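Local coordinates for protein aminotransferase (Neisseria meningitidis Z2491, PDB 3JTX) that probably catalyses pyridoxal-phosphate-dependent transfer of amino groups, as a dimeric member of the class I and II aminotransferases, at residues A[237-242]-A[256-261]; A[64-69]-A[93-98]; A[99-104]-A[128-133]. All coordinates share one frame; numbering follows the deposited sequence.

Contact 1. Residues A[237-242]-A[256-261]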
loop_
_atom_site.group_PDB
_atom_site.type_symbol
_atom_site.label_atom_id
_atom_site.label_comp_id
_atom_site.label_asym_id
_atom_site.label_seq_id
_atom_site.Cartn_x
_atom_site.Cartn_y
_atom_site.Cartn_z
ATOM N N LEU A 237 16.907 -7.065 -13.350
ATOM C CA LEU A 237 16.568 -8.139 -12.400
ATOM C C LEU A 237 16.087 -7.539 -11.100
ATOM O O LEU A 237 16.724 -6.642 -10.568
ATOM C CB LEU A 237 17.788 -8.998 -12.058
ATOM C CG LEU A 237 18.555 -9.704 -13.162
ATOM C CD1 LEU A 237 19.647 -10.586 -12.526
ATOM C CD2 LEU A 237 17.603 -10.542 -14.025
ATOM N N LEU A 238 14.969 -8.044 -10.587
ATOM C CA LEU A 238 14.473 -7.665 -9.278
ATOM C C LEU A 238 13.968 -8.916 -8.571
ATOM O O LEU A 238 13.196 -9.677 -9.141
ATOM C CB LEU A 238 13.333 -6.671 -9.396
ATOM C CG LEU A 238 13.661 -5.246 -9.863
ATOM C CD1 LEU A 238 12.336 -4.510 -10.089
ATOM C CD2 LEU A 238 14.569 -4.490 -8.856
HETATM N N MSE A 239 14.419 -9.127 -7.336
HETATM C CA MSE A 239 13.845 -10.149 -6.485
HETATM C C MSE A 239 12.832 -9.506 -5.539
HETATM O O MSE A 239 13.034 -8.393 -5.059
HETATM C CB MSE A 239 14.942 -10.848 -5.681
HETATM C CG MSE A 239 15.519 -9.985 -4.599
HETATM SE SE MSE A 239 16.716 -10.866 -3.349
HETATM C CE MSE A 239 15.647 -11.962 -2.382
ATOM N N PHE A 240 11.741 -10.219 -5.278
ATOM C CA PHE A 240 10.703 -9.785 -4.364
ATOM C C PHE A 240 10.637 -10.820 -3.256
ATOM O O PHE A 240 10.519 -12.033 -3.525
ATOM C CB PHE A 240 9.351 -9.725 -5.094
ATOM C CG PHE A 240 9.268 -8.655 -6.100
ATOM C CD1 PHE A 240 9.862 -8.800 -7.353
ATOM C CD2 PHE A 240 8.594 -7.472 -5.810
ATOM C CE1 PHE A 240 9.793 -7.815 -8.277
ATOM C CE2 PHE A 240 8.519 -6.459 -6.754
ATOM C CZ PHE A 240 9.122 -6.627 -7.995
ATOM N N THR A 241 10.768 -10.379 -2.010
ATOM C CA THR A 241 10.591 -11.294 -0.911
ATOM C C THR A 241 9.868 -10.681 0.271
ATOM O O THR A 241 9.506 -9.505 0.243
ATOM C CB THR A 241 11.897 -11.986 -0.511
ATOM O OG1 THR A 241 11.570 -13.122 0.298
ATOM C CG2 THR A 241 12.862 -11.034 0.241
ATOM N N SER A 242 9.657 -11.495 1.305
ATOM C CA SER A 242 8.727 -11.191 2.341
ATOM C C SER A 242 9.078 -11.926 3.615
ATOM O O SER A 242 9.693 -12.991 3.576
ATOM C CB SER A 242 7.352 -11.657 1.833
ATOM O OG SER A 242 6.368 -11.583 2.783
ATOM N N PHE A 256 10.973 -6.922 1.122
ATOM C CA PHE A 256 11.797 -5.999 0.356
ATOM C C PHE A 256 11.904 -6.444 -1.086
ATOM O O PHE A 256 11.611 -7.590 -1.399
ATOM C CB PHE A 256 13.187 -5.798 0.986
ATOM C CG PHE A 256 14.095 -7.007 0.943
ATOM C CD1 PHE A 256 14.878 -7.277 -0.167
ATOM C CD2 PHE A 256 14.191 -7.856 2.041
ATOM C CE1 PHE A 256 15.746 -8.377 -0.183
ATOM C CE2 PHE A 256 15.058 -8.947 2.039
ATOM C CZ PHE A 256 15.837 -9.206 0.927
ATOM N N VAL A 257 12.284 -5.499 -1.942
ATOM C CA VAL A 257 12.621 -5.746 -3.336
ATOM C C VAL A 257 14.097 -5.357 -3.490
ATOM O O VAL A 257 14.570 -4.418 -2.847
ATOM C CB VAL A 257 11.711 -4.965 -4.294
ATOM C CG1 VAL A 257 11.819 -3.442 -4.066
ATOM C CG2 VAL A 257 12.027 -5.315 -5.743
ATOM N N ALA A 258 14.841 -6.112 -4.285
ATOM C CA ALA A 258 16.278 -5.858 -4.459
ATOM C C ALA A 258 16.739 -6.177 -5.872
ATOM O O ALA A 258 16.220 -7.091 -6.514
ATOM C CB ALA A 258 17.087 -6.669 -3.455
ATOM N N GLY A 259 17.729 -5.435 -6.350
ATOM C CA GLY A 259 18.246 -5.629 -7.695
ATOM C C GLY A 259 18.582 -4.305 -8.354
ATOM O O GLY A 259 19.063 -3.379 -7.689
ATOM N N ASP A 260 18.306 -4.228 -9.654
ATOM C CA ASP A 260 18.713 -3.131 -10.538
ATOM C C ASP A 260 18.438 -1.769 -9.908
ATOM O O ASP A 260 17.274 -1.371 -9.746
ATOM C CB ASP A 260 17.941 -3.276 -11.864
ATOM C CG ASP A 260 18.384 -2.299 -12.930
ATOM O OD1 ASP A 260 18.839 -1.196 -12.580
ATOM O OD2 ASP A 260 18.235 -2.633 -14.130
ATOM N N ALA A 261 19.514 -1.058 -9.549
ATOM C CA ALA A 261 19.427 0.284 -8.930
ATOM C C ALA A 261 18.647 1.309 -9.742
ATOM O O ALA A 261 17.987 2.183 -9.167
ATOM C CB ALA A 261 20.847 0.845 -8.628
#
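Met239, present as selenomethionine, and Ala258 face each other as a hydrogen-bonded antiparallel pair: Met239 N reaches Ala258 O at 2.8 Å, and Ala258 N returns a bond to Met239 O. Thr241 and Phe256 form the next such pair, less evenly. Thr241 N points nearly straight at Phe256 O (N-H...O 174°), whereas Phe256 N stands above the carbonyl plane of Thr241, with a less straight N-H...O. Asp260 N closes the ladder on Leu237 O at 3.0 Å. Between these rungs, CA-H...O contacts run from Leu238, Val257 and Gly259. Gly259 has no side chain, and a CB there would clash with Leu237 O. Asp260 then N-caps helix 261-274, and its OD2 takes the backbone N-H of Lys236.

Strand axes 4.6 Å apart and inclined at 158° identify neighbouring antiparallel strands within the mixed seven-stranded sheet of the PLP-dependent aminotransferase fold, where 255-259 is the strand that runs against the rest. Ser242, at the end of strand 237-242, bonds through OG to the phosphate of the pyridoxal-phosphate-modified residue 245.

The apolar contacts divide between the sheet faces. On one, Val257 CG2, anti to its backbone N, lies over the Phe240 ring, 3.9 Å from the centroid, a CH-pi contact displaced toward the rim; Phe240 also meets helix 100-111. On the other, Thr241 CG2 covers a face of Phe256 in a second CH-pi contact, 3.7 Å from the centroid. Met239 SE lies 4.1 Å from Phe256 CE1, oblique to the ring, in a Met-aromatic contact, and Trp290 meets the Phe256 ring edge-to-face.

Contact 2. Residues A[64-69]-A[93-98]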
loop_
_atom_site.group_PDB
_atom_site.type_symbol
_atom_site.label_atom_id
_atom_site.label_comp_id
_atom_site.label_asym_id
_atom_site.label_seq_id
_atom_site.Cartn_x
_atom_site.Cartn_y
_atom_site.Cartn_z
ATOM N N LEU A 64 9.912 7.752 5.740
ATOM C CA LEU A 64 10.288 8.037 4.363
ATOM C C LEU A 64 10.076 6.771 3.546
ATOM O O LEU A 64 10.228 5.660 4.049
ATOM C CB LEU A 64 11.743 8.507 4.297
ATOM C CG LEU A 64 12.046 9.882 4.901
ATOM C CD1 LEU A 64 13.542 10.150 4.738
ATOM C CD2 LEU A 64 11.191 11.019 4.256
ATOM N N THR A 65 9.695 6.930 2.290
ATOM C CA THR A 65 9.357 5.767 1.452
ATOM C C THR A 65 10.505 4.790 1.280
ATOM O O THR A 65 10.300 3.580 1.214
ATOM C CB THR A 65 8.848 6.256 0.068
ATOM O OG1 THR A 65 7.804 7.216 0.284
ATOM C CG2 THR A 65 8.318 5.102 -0.756
ATOM N N ALA A 66 11.730 5.304 1.212
ATOM C CA ALA A 66 12.907 4.459 1.027
ATOM C C ALA A 66 13.259 3.625 2.265
ATOM O O ALA A 66 14.044 2.685 2.175
ATOM C CB ALA A 66 14.123 5.319 0.597
ATOM N N GLY A 67 12.692 3.971 3.420
ATOM C CA GLY A 67 12.969 3.243 4.659
ATOM C C GLY A 67 14.234 3.703 5.347
ATOM O O GLY A 67 15.026 4.454 4.787
ATOM N N LEU A 68 14.424 3.243 6.577
ATOM C CA LEU A 68 15.594 3.611 7.364
ATOM C C LEU A 68 16.852 2.981 6.782
ATOM O O LEU A 68 16.825 1.827 6.349
ATOM C CB LEU A 68 15.418 3.128 8.802
ATOM C CG LEU A 68 14.373 3.847 9.643
ATOM C CD1 LEU A 68 14.165 3.095 10.970
ATOM C CD2 LEU A 68 14.758 5.312 9.876
ATOM N N PRO A 69 17.969 3.715 6.804
ATOM C CA PRO A 69 19.205 3.075 6.383
ATOM C C PRO A 69 19.442 1.724 7.064
ATOM O O PRO A 69 19.880 0.772 6.420
ATOM C CB PRO A 69 20.280 4.074 6.823
ATOM C CG PRO A 69 19.616 5.398 6.820
ATOM C CD PRO A 69 18.172 5.139 7.169
ATOM N N GLU A 93 20.234 -0.553 -4.045
ATOM C CA GLU A 93 19.728 -1.809 -4.630
ATOM C C GLU A 93 18.639 -2.508 -3.833
ATOM O O GLU A 93 18.244 -3.623 -4.178
ATOM C CB GLU A 93 20.882 -2.786 -4.862
ATOM C CG GLU A 93 21.821 -2.359 -5.978
ATOM C CD GLU A 93 22.893 -3.385 -6.292
ATOM O OE1 GLU A 93 23.637 -3.777 -5.368
ATOM O OE2 GLU A 93 22.991 -3.789 -7.479
ATOM N N ILE A 94 18.147 -1.859 -2.781
ATOM C CA ILE A 94 17.143 -2.436 -1.896
ATOM C C ILE A 94 16.062 -1.409 -1.534
ATOM O O ILE A 94 16.372 -0.304 -1.111
ATOM C CB ILE A 94 17.793 -2.930 -0.584
ATOM C CG1 ILE A 94 18.906 -3.930 -0.892
ATOM C CG2 ILE A 94 16.725 -3.526 0.364
ATOM C CD1 ILE A 94 19.565 -4.570 0.317
ATOM N N LEU A 95 14.791 -1.767 -1.700
ATOM C CA LEU A 95 13.682 -0.967 -1.119
ATOM C C LEU A 95 12.830 -1.849 -0.222
ATOM O O LEU A 95 12.461 -2.961 -0.609
ATOM C CB LEU A 95 12.769 -0.355 -2.196
ATOM C CG LEU A 95 13.342 0.742 -3.094
ATOM C CD1 LEU A 95 12.291 1.184 -4.174
ATOM C CD2 LEU A 95 13.856 1.940 -2.230
ATOM N N PRO A 96 12.489 -1.353 0.977
ATOM C CA PRO A 96 11.474 -2.099 1.724
ATOM C C PRO A 96 10.081 -1.980 1.097
ATOM O O PRO A 96 9.734 -0.942 0.493
ATOM C CB PRO A 96 11.506 -1.441 3.106
ATOM C CG PRO A 96 12.038 -0.071 2.874
ATOM C CD PRO A 96 12.853 -0.079 1.621
ATOM N N VAL A 97 9.268 -3.018 1.264
ATOM C CA VAL A 97 7.909 -3.016 0.726
ATOM C C VAL A 97 6.921 -3.553 1.765
ATOM O O VAL A 97 7.299 -4.297 2.662
ATOM C CB VAL A 97 7.819 -3.850 -0.566
ATOM C CG1 VAL A 97 8.716 -3.248 -1.672
ATOM C CG2 VAL A 97 8.188 -5.322 -0.302
ATOM N N LEU A 98 5.654 -3.178 1.637
ATOM C CA LEU A 98 4.638 -3.495 2.649
ATOM C C LEU A 98 3.974 -4.838 2.319
ATOM O O LEU A 98 2.758 -4.909 2.059
ATOM C CB LEU A 98 3.605 -2.361 2.757
ATOM C CG LEU A 98 4.219 -0.944 2.866
ATOM C CD1 LEU A 98 3.129 0.116 3.088
ATOM C CD2 LEU A 98 5.281 -0.883 3.993
HETATM O O HOH W 1 9.688 1.521 -0.663
#
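Ala66 presents its carbonyl to the ring of Pro96, and the closest direct approach is Ala66 O to Pro96 CD at 3.1 Å. Pro96 CG lies a little farther from the same oxygen and 3.9 Å from Gly67 CA, which places the CD-CG side of the pyrrolidine ring against the loop backbone. Beside it, Leu95 brings CD2 to within 4.2 Å of Ala66 CA and 4.4 Å of Ala66 CB. No direct hydrogen bond crosses between the segments. A water spans them instead, lying 2.9 Å from Thr65 O and 2.7 Å from Pro96 O.

A type I beta turn, closed by Gly67 N to Leu64 O at 3.1 Å, fixes the loop. Gly67 has a positive phi (84°), and a CB there would clash with Pro96 CG. The turn therefore passes the proline with bare backbone. Arg72 supplies the next shell: its NE bonds to Ala66 O and its NH2 to Gly67 O, so the carbonyl lying against Pro96 has a polar partner of its own. Leu71 packs on Pro96, while Thr65 touches Leu268, Arg271 and Thr272 of helix 261-274.

Leu68 is the N-cap residue of helix 69-82, and Leu95 and Val97 pair through their backbones with strand 255-259. The contact thus sets the loop leading into that helix against 94-97, one of the two outermost strands within this chain of the large mixed sheet of the aminotransferase fold.

Contact 3. Residues A[99-104]-A[128-133]. With MES (2-(N-morpholino)-ethanesulfonic acid), chain C.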
loop_
_atom_site.group_PDB
_atom_site.type_symbol
_atom_site.label_atom_id
_atom_site.label_comp_id
_atom_site.label_asym_id
_atom_site.label_seq_id
_atom_site.Cartn_x
_atom_site.Cartn_y
_atom_site.Cartn_z
ATOM N N GLY A 99 4.801 -5.878 2.308
ATOM C CA GLY A 99 4.422 -7.179 1.760
ATOM C C GLY A 99 4.718 -7.236 0.278
ATOM O O GLY A 99 4.688 -6.204 -0.414
ATOM N N SER A 100 5.022 -8.432 -0.233
ATOM C CA SER A 100 5.345 -8.557 -1.654
ATOM C C SER A 100 4.130 -8.277 -2.545
ATOM O O SER A 100 4.301 -7.860 -3.694
ATOM C CB SER A 100 5.956 -9.933 -1.979
ATOM O OG SER A 100 5.019 -10.984 -1.809
ATOM N N ARG A 101 2.906 -8.497 -2.051
ATOM C CA ARG A 101 1.718 -8.272 -2.900
ATOM C C ARG A 101 1.674 -6.854 -3.491
ATOM O O ARG A 101 1.639 -6.690 -4.716
ATOM C CB ARG A 101 0.421 -8.540 -2.126
ATOM C CG ARG A 101 -0.846 -8.255 -2.952
ATOM C CD ARG A 101 -2.111 -8.773 -2.269
ATOM N NE ARG A 101 -2.046 -10.226 -2.215
ATOM C CZ ARG A 101 -2.936 -11.062 -2.738
ATOM N NH1 ARG A 101 -4.058 -10.627 -3.317
ATOM N NH2 ARG A 101 -2.701 -12.364 -2.651
ATOM N N GLU A 102 1.686 -5.827 -2.631
ATOM C CA GLU A 102 1.619 -4.448 -3.115
ATOM C C GLU A 102 2.796 -4.127 -4.034
ATOM O O GLU A 102 2.650 -3.375 -4.997
ATOM C CB GLU A 102 1.505 -3.430 -1.958
ATOM C CG GLU A 102 2.725 -3.323 -1.052
ATOM C CD GLU A 102 3.775 -2.276 -1.484
ATOM O OE1 GLU A 102 3.670 -1.692 -2.581
ATOM O OE2 GLU A 102 4.722 -2.040 -0.703
ATOM N N ALA A 103 3.950 -4.704 -3.723
ATOM C CA ALA A 103 5.191 -4.475 -4.448
ATOM C C ALA A 103 5.116 -5.039 -5.862
ATOM O O ALA A 103 5.427 -4.353 -6.818
ATOM C CB ALA A 103 6.365 -5.118 -3.683
ATOM N N LEU A 104 4.664 -6.284 -5.984
ATOM C CA LEU A 104 4.542 -6.927 -7.286
ATOM C C LEU A 104 3.494 -6.193 -8.128
ATOM O O LEU A 104 3.714 -5.924 -9.316
ATOM C CB LEU A 104 4.122 -8.394 -7.118
ATOM C CG LEU A 104 5.149 -9.374 -6.564
ATOM C CD1 LEU A 104 4.459 -10.596 -5.925
ATOM C CD2 LEU A 104 6.156 -9.807 -7.650
ATOM N N PRO A 128 0.849 -23.660 -13.703
ATOM C CA PRO A 128 0.043 -22.872 -12.757
ATOM C C PRO A 128 0.693 -21.577 -12.259
ATOM O O PRO A 128 1.932 -21.483 -12.172
ATOM C CB PRO A 128 -0.184 -23.841 -11.581
ATOM C CG PRO A 128 -0.015 -25.178 -12.143
ATOM C CD PRO A 128 1.059 -25.029 -13.205
ATOM N N PHE A 129 -0.153 -20.596 -11.931
ATOM C CA PHE A 129 0.303 -19.245 -11.592
ATOM C C PHE A 129 -0.184 -18.798 -10.215
ATOM O O PHE A 129 -1.061 -19.415 -9.618
ATOM C CB PHE A 129 -0.145 -18.245 -12.677
ATOM C CG PHE A 129 -1.639 -18.093 -12.816
ATOM C CD1 PHE A 129 -2.372 -18.962 -13.619
ATOM C CD2 PHE A 129 -2.312 -17.060 -12.175
ATOM C CE1 PHE A 129 -3.744 -18.827 -13.750
ATOM C CE2 PHE A 129 -3.685 -16.906 -12.315
ATOM C CZ PHE A 129 -4.405 -17.799 -13.098
ATOM N N TYR A 130 0.414 -17.722 -9.717
ATOM C CA TYR A 130 -0.053 -17.044 -8.511
ATOM C C TYR A 130 -0.940 -15.899 -8.949
ATOM O O TYR A 130 -0.561 -15.098 -9.812
ATOM C CB TYR A 130 1.137 -16.531 -7.686
ATOM C CG TYR A 130 0.810 -15.799 -6.399
ATOM C CD1 TYR A 130 0.090 -16.408 -5.376
ATOM C CD2 TYR A 130 1.291 -14.509 -6.176
ATOM C CE1 TYR A 130 -0.159 -15.731 -4.163
ATOM C CE2 TYR A 130 1.040 -13.824 -4.970
ATOM C CZ TYR A 130 0.316 -14.430 -3.978
ATOM O OH TYR A 130 0.071 -13.727 -2.798
ATOM N N GLN A 131 -2.128 -15.855 -8.347
ATOM C CA GLN A 131 -3.207 -14.882 -8.624
ATOM C C GLN A 131 -2.759 -13.468 -9.005
ATOM O O GLN A 131 -3.223 -12.915 -10.017
ATOM C CB GLN A 131 -4.141 -14.808 -7.377
ATOM C CG GLN A 131 -3.391 -14.392 -6.005
ATOM C CD GLN A 131 -3.764 -15.252 -4.761
ATOM O OE1 GLN A 131 -3.922 -14.735 -3.637
ATOM N NE2 GLN A 131 -3.899 -16.547 -4.964
ATOM N N ILE A 132 -1.850 -12.887 -8.215
ATOM C CA ILE A 132 -1.412 -11.499 -8.396
ATOM C C ILE A 132 -0.792 -11.285 -9.777
ATOM O O ILE A 132 -0.976 -10.247 -10.379
ATOM C CB ILE A 132 -0.392 -11.058 -7.295
ATOM C CG1 ILE A 132 -1.087 -10.903 -5.942
ATOM C CG2 ILE A 132 0.293 -9.749 -7.675
ATOM C CD1 ILE A 132 -2.225 -9.917 -5.949
ATOM N N TYR A 133 -0.074 -12.294 -10.298
ATOM C CA TYR A 133 0.576 -12.135 -11.612
ATOM C C TYR A 133 -0.469 -11.806 -12.689
ATOM O O TYR A 133 -0.262 -10.920 -13.527
ATOM C CB TYR A 133 1.397 -13.367 -12.043
ATOM C CG TYR A 133 2.363 -13.915 -11.016
ATOM C CD1 TYR A 133 2.838 -13.133 -9.952
ATOM C CD2 TYR A 133 2.811 -15.233 -11.101
ATOM C CE1 TYR A 133 3.701 -13.668 -8.997
ATOM C CE2 TYR A 133 3.694 -15.754 -10.161
ATOM C CZ TYR A 133 4.121 -14.975 -9.118
ATOM O OH TYR A 133 4.941 -15.530 -8.177
HETATM O O1 MES C . -1.454 -13.683 0.209
HETATM C C2 MES C . -2.785 -13.316 0.632
HETATM C C3 MES C . -3.943 -14.116 -0.005
HETATM N N4 MES C . -3.631 -15.549 -0.132
HETATM C C5 MES C . -2.268 -16.004 0.128
HETATM C C6 MES C . -1.330 -14.954 -0.438
HETATM C C7 MES C . -4.731 -16.439 -0.582
HETATM C C8 MES C . -4.547 -17.949 -0.311
HETATM S S MES C . -4.943 -18.911 -1.656
HETATM O O1S MES C . -4.071 -18.599 -2.821
HETATM O O2S MES C . -4.718 -20.316 -1.232
HETATM O O3S MES C . -6.363 -18.649 -2.010
HETATM O O HOH W 2 1.802 -11.739 -2.416
#
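Arg101 and Ile132 make the close-packed part of this contact, the guanidinium resting on the end of the isoleucine. In the conformer given here, one of two deposited, Ile132 CD1 lies over one face of the guanidinium, offset toward the rim. With CG anti to the backbone N (chi1 177°), Arg101 CG is placed 3.7 Å from Ile132 CD1 in that conformer. Deeper in, Leu104 CB meets Ile132 CG2 at 4.1 Å.

On the partly exposed side polar groups, a water and a MES molecule take over. Arg101 NH2 bonds to Gln131 OE1 at 2.8 Å, almost in the guanidinium plane, and to Tyr130 OH at 3.1 Å, here tilted 27° from it. The tyrosine ring stands nearly perpendicular to the guanidinium (87°). Looser links are the water on Tyr130 OH, only weakly bonded to Ser100 OG, and the weak bond from Arg101 NH2 to O1 of MES. Gln131 NE2 holds MES O1S more firmly, at 3.0 Å. MES, probably from the crystallisation liquor and also bound by Arg374, probably lies in the active-site region.

Ser100 N and Arg101 N hold the phosphate of the pyridoxal-phosphate-modified residue 245. Arg101 NH1 bonds to Thr272 O of the second subunit, whose Tyr273 packs on Ile132. The first turn of helix 100-111 is thus set between the start of helix 131-139 and the dimer partner, with Leu104 reaching Phe173 of strand 169-175 and Phe240 of strand 237-242.

Along the chain, contact 2 closes first, contact 3 follows and contact 1 comes last. The centres of contacts 1 and 2 lie about 11 Å apart and share one sheet: strand 255-259 sits between 237-242 and 94-97, with Val257 N 2.9 Å from Leu95 O. Strand 94-97 leads directly into helix 100-111, so contact 3, whose centre is about 19 Å from that of contact 2, continues from it. Helix 100-111 also packs back on contact 1, where Leu104 CD2 lies 3.7 Å from Phe240 CG. The edge strand, its two neighbours and the helix start are thereby connected, and Ser100, Arg101 and Ser242 converge on the cofactor phosphate.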